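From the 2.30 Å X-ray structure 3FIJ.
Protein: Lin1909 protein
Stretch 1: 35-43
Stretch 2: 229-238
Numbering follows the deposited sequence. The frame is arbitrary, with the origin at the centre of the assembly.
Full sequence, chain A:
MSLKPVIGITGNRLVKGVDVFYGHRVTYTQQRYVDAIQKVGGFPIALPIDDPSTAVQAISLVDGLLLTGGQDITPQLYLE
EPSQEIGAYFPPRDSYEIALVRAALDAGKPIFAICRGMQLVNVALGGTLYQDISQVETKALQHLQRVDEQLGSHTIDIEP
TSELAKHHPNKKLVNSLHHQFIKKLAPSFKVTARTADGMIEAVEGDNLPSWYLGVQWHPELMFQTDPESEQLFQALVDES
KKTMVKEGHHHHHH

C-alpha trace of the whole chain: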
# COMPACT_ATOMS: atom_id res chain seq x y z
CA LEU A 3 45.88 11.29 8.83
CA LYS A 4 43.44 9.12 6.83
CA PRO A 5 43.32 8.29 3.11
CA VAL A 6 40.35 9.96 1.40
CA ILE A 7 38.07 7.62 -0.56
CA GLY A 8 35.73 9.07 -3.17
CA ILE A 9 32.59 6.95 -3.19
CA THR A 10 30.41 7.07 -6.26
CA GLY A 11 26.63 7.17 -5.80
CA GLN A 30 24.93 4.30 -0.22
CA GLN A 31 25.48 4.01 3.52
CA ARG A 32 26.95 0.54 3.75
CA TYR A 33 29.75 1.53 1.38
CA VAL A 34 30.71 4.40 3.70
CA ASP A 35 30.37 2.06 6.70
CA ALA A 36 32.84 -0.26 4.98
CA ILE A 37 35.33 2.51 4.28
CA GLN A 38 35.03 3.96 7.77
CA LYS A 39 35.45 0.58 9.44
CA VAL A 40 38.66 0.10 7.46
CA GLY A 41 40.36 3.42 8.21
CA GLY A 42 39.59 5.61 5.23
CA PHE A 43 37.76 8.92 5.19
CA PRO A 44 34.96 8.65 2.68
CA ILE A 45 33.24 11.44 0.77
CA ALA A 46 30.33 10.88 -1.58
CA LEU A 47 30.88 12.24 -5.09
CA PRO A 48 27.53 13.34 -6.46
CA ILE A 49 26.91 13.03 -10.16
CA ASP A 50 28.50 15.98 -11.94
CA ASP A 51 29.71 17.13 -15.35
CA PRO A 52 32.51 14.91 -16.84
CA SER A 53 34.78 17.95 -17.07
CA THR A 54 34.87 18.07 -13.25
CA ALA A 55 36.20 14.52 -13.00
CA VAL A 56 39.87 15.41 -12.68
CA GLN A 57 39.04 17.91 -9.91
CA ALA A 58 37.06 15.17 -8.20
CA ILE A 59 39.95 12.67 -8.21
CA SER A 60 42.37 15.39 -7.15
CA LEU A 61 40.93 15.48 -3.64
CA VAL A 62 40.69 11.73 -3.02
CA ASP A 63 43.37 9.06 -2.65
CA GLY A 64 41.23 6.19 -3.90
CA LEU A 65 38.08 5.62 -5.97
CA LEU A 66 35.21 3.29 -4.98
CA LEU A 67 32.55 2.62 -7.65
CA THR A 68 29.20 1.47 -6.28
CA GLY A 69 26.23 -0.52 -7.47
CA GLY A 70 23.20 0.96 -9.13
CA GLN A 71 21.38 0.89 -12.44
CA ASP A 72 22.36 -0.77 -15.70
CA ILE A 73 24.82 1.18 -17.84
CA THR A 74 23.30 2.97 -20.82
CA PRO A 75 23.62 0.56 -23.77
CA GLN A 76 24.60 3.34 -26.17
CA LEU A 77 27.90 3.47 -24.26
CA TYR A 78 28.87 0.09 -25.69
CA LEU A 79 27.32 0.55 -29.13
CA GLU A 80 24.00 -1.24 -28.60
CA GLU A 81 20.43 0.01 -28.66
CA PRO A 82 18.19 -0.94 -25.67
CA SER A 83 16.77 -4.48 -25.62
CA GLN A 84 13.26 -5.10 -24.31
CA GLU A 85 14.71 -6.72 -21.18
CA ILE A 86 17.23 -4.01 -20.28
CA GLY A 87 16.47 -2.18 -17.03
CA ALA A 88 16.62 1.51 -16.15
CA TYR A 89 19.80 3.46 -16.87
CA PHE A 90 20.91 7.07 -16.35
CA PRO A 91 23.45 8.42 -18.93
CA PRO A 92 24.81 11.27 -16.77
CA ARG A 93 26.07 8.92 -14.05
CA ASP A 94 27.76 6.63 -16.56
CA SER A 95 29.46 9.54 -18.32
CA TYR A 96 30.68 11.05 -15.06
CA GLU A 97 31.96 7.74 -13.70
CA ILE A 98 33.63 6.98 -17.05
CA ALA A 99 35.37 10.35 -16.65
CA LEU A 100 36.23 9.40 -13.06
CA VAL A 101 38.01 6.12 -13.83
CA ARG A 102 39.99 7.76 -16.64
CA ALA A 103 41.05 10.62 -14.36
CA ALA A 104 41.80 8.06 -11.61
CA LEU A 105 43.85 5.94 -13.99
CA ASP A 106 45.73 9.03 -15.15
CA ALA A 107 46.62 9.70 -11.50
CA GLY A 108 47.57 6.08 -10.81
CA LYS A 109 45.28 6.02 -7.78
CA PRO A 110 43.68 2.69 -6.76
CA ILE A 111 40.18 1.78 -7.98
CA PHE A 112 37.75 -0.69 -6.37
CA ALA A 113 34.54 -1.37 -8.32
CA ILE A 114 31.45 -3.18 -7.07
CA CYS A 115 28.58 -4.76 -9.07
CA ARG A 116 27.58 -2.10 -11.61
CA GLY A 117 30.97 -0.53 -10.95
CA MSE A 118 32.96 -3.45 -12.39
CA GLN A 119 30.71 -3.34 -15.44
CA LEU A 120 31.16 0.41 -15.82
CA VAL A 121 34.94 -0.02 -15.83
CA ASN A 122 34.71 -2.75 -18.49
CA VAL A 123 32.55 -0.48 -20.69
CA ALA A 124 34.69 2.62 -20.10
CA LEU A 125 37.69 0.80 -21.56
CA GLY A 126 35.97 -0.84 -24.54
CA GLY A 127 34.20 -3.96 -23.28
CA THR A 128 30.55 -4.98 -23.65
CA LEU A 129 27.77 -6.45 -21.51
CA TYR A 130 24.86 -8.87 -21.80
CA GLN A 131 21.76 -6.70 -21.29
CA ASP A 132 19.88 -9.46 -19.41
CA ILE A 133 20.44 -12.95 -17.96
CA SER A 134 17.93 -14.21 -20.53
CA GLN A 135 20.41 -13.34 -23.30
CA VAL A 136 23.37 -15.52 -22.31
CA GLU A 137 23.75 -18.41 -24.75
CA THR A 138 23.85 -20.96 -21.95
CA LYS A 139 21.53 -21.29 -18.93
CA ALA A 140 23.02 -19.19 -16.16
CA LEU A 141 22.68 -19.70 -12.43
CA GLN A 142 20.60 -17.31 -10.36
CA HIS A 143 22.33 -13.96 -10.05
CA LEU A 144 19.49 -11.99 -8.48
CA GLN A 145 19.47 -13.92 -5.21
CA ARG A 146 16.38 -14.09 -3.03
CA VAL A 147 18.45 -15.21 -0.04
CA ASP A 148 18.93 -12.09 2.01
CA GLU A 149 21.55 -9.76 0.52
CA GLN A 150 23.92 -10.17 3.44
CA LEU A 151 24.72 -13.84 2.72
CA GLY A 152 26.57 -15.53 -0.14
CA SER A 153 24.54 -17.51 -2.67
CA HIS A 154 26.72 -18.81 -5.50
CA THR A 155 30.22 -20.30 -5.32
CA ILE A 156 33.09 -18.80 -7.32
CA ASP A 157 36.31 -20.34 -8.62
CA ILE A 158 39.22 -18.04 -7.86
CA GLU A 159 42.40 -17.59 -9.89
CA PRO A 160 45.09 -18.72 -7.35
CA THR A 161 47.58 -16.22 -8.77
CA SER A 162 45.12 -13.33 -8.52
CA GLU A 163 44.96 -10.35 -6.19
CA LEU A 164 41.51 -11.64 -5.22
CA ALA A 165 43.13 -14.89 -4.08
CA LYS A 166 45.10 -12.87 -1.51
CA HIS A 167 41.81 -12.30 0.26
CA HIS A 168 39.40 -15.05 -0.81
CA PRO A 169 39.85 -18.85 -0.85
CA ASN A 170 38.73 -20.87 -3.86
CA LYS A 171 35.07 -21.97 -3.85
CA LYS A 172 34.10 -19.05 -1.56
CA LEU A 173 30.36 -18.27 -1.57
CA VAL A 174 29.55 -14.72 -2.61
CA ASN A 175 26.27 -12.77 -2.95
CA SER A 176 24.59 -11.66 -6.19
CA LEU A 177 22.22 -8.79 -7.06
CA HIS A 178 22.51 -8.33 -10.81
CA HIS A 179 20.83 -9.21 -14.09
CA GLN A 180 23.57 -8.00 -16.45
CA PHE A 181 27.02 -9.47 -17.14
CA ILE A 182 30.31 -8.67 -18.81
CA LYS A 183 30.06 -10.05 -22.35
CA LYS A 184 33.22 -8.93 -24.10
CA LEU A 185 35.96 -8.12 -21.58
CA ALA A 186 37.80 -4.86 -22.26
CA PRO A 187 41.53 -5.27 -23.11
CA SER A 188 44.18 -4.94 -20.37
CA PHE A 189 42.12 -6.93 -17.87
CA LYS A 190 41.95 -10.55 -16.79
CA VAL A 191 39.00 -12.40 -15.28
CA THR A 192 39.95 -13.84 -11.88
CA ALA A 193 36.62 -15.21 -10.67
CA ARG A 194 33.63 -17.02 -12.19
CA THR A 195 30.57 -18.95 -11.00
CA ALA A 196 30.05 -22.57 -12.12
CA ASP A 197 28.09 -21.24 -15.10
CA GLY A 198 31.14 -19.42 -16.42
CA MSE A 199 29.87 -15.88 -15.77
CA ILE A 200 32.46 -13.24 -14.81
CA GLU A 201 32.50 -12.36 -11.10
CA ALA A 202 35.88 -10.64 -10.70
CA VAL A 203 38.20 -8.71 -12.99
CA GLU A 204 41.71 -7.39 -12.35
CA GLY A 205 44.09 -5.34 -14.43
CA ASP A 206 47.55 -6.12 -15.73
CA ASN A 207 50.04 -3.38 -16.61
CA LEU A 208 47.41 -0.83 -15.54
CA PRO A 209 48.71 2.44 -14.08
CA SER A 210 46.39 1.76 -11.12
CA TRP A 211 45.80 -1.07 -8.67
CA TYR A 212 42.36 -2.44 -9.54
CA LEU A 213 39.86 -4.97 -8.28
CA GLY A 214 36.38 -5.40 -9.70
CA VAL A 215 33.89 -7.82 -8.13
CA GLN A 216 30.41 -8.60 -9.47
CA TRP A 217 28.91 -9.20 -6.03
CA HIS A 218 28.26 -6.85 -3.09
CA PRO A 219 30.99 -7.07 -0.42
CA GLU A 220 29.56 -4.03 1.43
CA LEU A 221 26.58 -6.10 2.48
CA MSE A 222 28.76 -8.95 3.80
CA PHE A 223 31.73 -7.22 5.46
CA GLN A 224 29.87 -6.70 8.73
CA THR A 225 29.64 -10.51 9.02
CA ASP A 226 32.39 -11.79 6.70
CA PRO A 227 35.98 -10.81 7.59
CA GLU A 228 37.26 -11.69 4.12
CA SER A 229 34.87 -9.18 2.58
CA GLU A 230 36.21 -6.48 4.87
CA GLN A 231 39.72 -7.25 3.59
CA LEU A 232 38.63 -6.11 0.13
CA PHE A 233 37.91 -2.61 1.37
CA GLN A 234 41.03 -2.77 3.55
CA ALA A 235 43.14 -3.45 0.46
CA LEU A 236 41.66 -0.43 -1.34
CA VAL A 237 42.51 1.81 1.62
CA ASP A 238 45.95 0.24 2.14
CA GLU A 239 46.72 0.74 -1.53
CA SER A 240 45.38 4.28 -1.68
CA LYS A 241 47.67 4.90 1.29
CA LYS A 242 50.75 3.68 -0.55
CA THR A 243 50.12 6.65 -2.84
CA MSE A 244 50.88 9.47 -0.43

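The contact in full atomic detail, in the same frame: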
# COMPACT_ATOMS: atom_id res chain seq x y z
N ASP A 35 30.13 2.81 5.46
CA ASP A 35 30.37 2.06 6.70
C ASP A 35 31.64 1.24 6.47
O ASP A 35 32.55 1.23 7.30
CB ASP A 35 29.23 1.08 7.02
CG ASP A 35 27.93 1.78 7.40
OD1 ASP A 35 27.97 2.95 7.86
OD2 ASP A 35 26.87 1.14 7.26
N ALA A 36 31.69 0.56 5.34
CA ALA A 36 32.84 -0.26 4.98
C ALA A 36 34.13 0.55 4.99
O ALA A 36 35.12 0.15 5.60
CB ALA A 36 32.62 -0.88 3.61
N ILE A 37 34.13 1.69 4.33
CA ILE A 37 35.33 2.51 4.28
C ILE A 37 35.73 2.99 5.67
O ILE A 37 36.90 2.93 6.04
CB ILE A 37 35.14 3.73 3.35
CG1 ILE A 37 34.99 3.26 1.90
CG2 ILE A 37 36.30 4.70 3.52
CD1 ILE A 37 36.09 2.34 1.44
N GLN A 38 34.75 3.47 6.43
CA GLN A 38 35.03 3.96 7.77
C GLN A 38 35.56 2.88 8.71
O GLN A 38 36.46 3.13 9.50
CB GLN A 38 33.79 4.62 8.37
CG GLN A 38 33.53 6.01 7.81
CD GLN A 38 32.17 6.56 8.22
OE1 GLN A 38 31.87 7.74 8.00
NE2 GLN A 38 31.34 5.70 8.80
N LYS A 39 35.01 1.67 8.60
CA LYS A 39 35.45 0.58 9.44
C LYS A 39 36.91 0.24 9.14
O LYS A 39 37.67 -0.15 10.02
CB LYS A 39 34.58 -0.66 9.20
CG LYS A 39 35.23 -2.00 9.58
CD LYS A 39 35.53 -2.12 11.08
CE LYS A 39 34.54 -3.03 11.79
NZ LYS A 39 34.55 -4.42 11.25
N VAL A 40 37.31 0.43 7.89
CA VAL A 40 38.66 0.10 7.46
C VAL A 40 39.74 1.18 7.60
O VAL A 40 40.91 0.93 7.32
CB VAL A 40 38.57 -0.46 6.01
CG1 VAL A 40 39.67 0.07 5.15
CG2 VAL A 40 38.59 -1.97 6.07
N GLY A 41 39.36 2.39 8.01
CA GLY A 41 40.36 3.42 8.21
C GLY A 41 40.47 4.53 7.18
O GLY A 41 41.39 5.34 7.23
N GLY A 42 39.53 4.57 6.24
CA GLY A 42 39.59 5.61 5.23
C GLY A 42 38.56 6.67 5.52
O GLY A 42 37.62 6.42 6.26
N PHE A 43 38.73 7.87 4.97
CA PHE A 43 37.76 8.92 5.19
C PHE A 43 36.97 9.01 3.90
O PHE A 43 37.47 9.45 2.87
CB PHE A 43 38.41 10.28 5.46
CG PHE A 43 37.42 11.38 5.72
CD1 PHE A 43 36.73 11.45 6.93
CD2 PHE A 43 37.15 12.35 4.75
CE1 PHE A 43 35.79 12.45 7.17
CE2 PHE A 43 36.21 13.36 4.98
CZ PHE A 43 35.53 13.41 6.19
N SER A 229 35.45 -10.27 3.33
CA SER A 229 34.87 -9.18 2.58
C SER A 229 35.49 -7.87 3.03
O SER A 229 35.85 -7.01 2.21
CB SER A 229 33.36 -9.15 2.79
OG SER A 229 32.75 -10.24 2.13
N GLU A 230 35.62 -7.70 4.34
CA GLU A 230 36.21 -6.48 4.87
C GLU A 230 37.62 -6.26 4.31
O GLU A 230 38.03 -5.13 4.06
CB GLU A 230 36.26 -6.52 6.39
CG GLU A 230 36.77 -5.23 6.98
CD GLU A 230 36.84 -5.24 8.49
OE1 GLU A 230 35.88 -5.72 9.13
OE2 GLU A 230 37.86 -4.76 9.04
N GLN A 231 38.37 -7.35 4.13
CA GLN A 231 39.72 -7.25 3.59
C GLN A 231 39.75 -6.55 2.23
O GLN A 231 40.71 -5.84 1.89
CB GLN A 231 40.34 -8.64 3.43
CG GLN A 231 40.75 -9.31 4.72
CD GLN A 231 41.48 -10.61 4.45
OE1 GLN A 231 42.49 -10.64 3.73
NE2 GLN A 231 40.97 -11.70 5.02
N LEU A 232 38.69 -6.75 1.44
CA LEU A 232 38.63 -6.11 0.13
C LEU A 232 38.70 -4.60 0.29
O LEU A 232 39.50 -3.94 -0.37
CB LEU A 232 37.35 -6.52 -0.59
CG LEU A 232 37.44 -7.82 -1.40
CD1 LEU A 232 38.10 -8.91 -0.56
CD2 LEU A 232 36.05 -8.24 -1.86
N PHE A 233 37.88 -4.05 1.17
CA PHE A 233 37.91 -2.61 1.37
C PHE A 233 39.22 -2.18 2.03
O PHE A 233 39.72 -1.08 1.78
CB PHE A 233 36.72 -2.16 2.22
CG PHE A 233 35.39 -2.47 1.62
CD1 PHE A 233 34.72 -3.65 1.95
CD2 PHE A 233 34.80 -1.60 0.71
CE1 PHE A 233 33.49 -3.95 1.38
CE2 PHE A 233 33.57 -1.89 0.13
CZ PHE A 233 32.91 -3.07 0.47
N GLN A 234 39.78 -3.06 2.87
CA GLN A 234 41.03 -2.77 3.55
C GLN A 234 42.13 -2.59 2.51
O GLN A 234 42.92 -1.65 2.58
CB GLN A 234 41.41 -3.91 4.50
CG GLN A 234 42.65 -3.62 5.35
CD GLN A 234 42.48 -2.39 6.23
OE1 GLN A 234 41.64 -2.35 7.12
NE2 GLN A 234 43.29 -1.37 5.97
N ALA A 235 42.15 -3.50 1.53
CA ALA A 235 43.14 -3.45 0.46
C ALA A 235 43.05 -2.12 -0.29
O ALA A 235 44.06 -1.48 -0.57
CB ALA A 235 42.93 -4.62 -0.49
N LEU A 236 41.84 -1.70 -0.63
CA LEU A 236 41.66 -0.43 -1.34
C LEU A 236 42.27 0.72 -0.53
O LEU A 236 42.98 1.56 -1.08
CB LEU A 236 40.18 -0.13 -1.58
CG LEU A 236 39.94 1.29 -2.08
CD1 LEU A 236 40.58 1.47 -3.47
CD2 LEU A 236 38.44 1.56 -2.14
N VAL A 237 41.98 0.75 0.76
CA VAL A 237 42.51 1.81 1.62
C VAL A 237 44.02 1.68 1.80
O VAL A 237 44.74 2.69 1.78
CB VAL A 237 41.81 1.81 3.00
CG1 VAL A 237 42.57 2.72 3.98
CG2 VAL A 237 40.37 2.30 2.84
N ASP A 238 44.51 0.46 1.98
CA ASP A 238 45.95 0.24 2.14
C ASP A 238 46.68 0.74 0.90
O ASP A 238 47.68 1.44 0.98
CB ASP A 238 46.28 -1.25 2.32
CG ASP A 238 45.89 -1.77 3.68
OD1 ASP A 238 45.70 -0.93 4.60
OD2 ASP A 238 45.79 -3.00 3.85

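Helices that cross at a steep angle meet over a short patch, so a few residues must supply most of the contact. The Lin1909 protein offers a compact example: the last turns of helix 35-40 cross helix 229-238 at -69°, with the axes 9.0 Å apart at their closest, and about 467 Å² is buried between two segments some 190 residues apart in sequence.

Along the first stretch, D35 stands out of reach, and the contact opens with A36. Its methyl lies almost exactly on the normal of the F233 ring, A36 CB being 3.5 Å from the ring centroid and only 4° off that normal. This is a CH-pi contact over the face, with the ring resting on the methyl. I37 follows with a different approach. Its CA-to-CB bond points sideways, but the m,m rotamer carries the end of the chain inward, where I37 CD1 meets F233 CD2 at 4.2 Å and L236 CD2 at 4.4 Å. Q38 points away and takes no part.

K39 adds the charged element at the exposed margin. K39 NZ donates a hydrogen bond to E230 OE1 at 2.8 Å, forming a salt bridge, the one hydrogen bond that links the two stretches. The fully extended t,t chain of E230 starts sideways and brings its carboxylate across to meet the lysine.

V40 is the centrepiece, with 112 Å² covered, more than any other residue here. It is a knob in a hole made by E230, F233, Q234 and V237, the i, i+3, i+4, i+7 set along one face of the facing helix. The fit is tight: V40 CG1 lies 3.3 Å from V237 CG2, and V40 CG2 lies 3.2 Å from Q234 OE1. The valine chi1, at 138°, falls between the usual wells. The Q234 amide is anchored within its own helix, where Q234 NE2 donates to D238 OD1 at 2.8 Å.

The chain then turns out of the helix through a Schellman motif, in which G42 N bonds to I37 O at 3.1 Å. G41 has a positive phi of 105°, a conformation in which a CB would jam against the preceding carbonyl oxygen; glycine suits the turn for that reason alone. At G42 the neighbouring helix matters more, since an ideal CB would sit a tight 3.1 Å from V237 CG2. Without one, G42 CA passes 4.2 Å from V237 CG2. F43 then points away, and the contact ends.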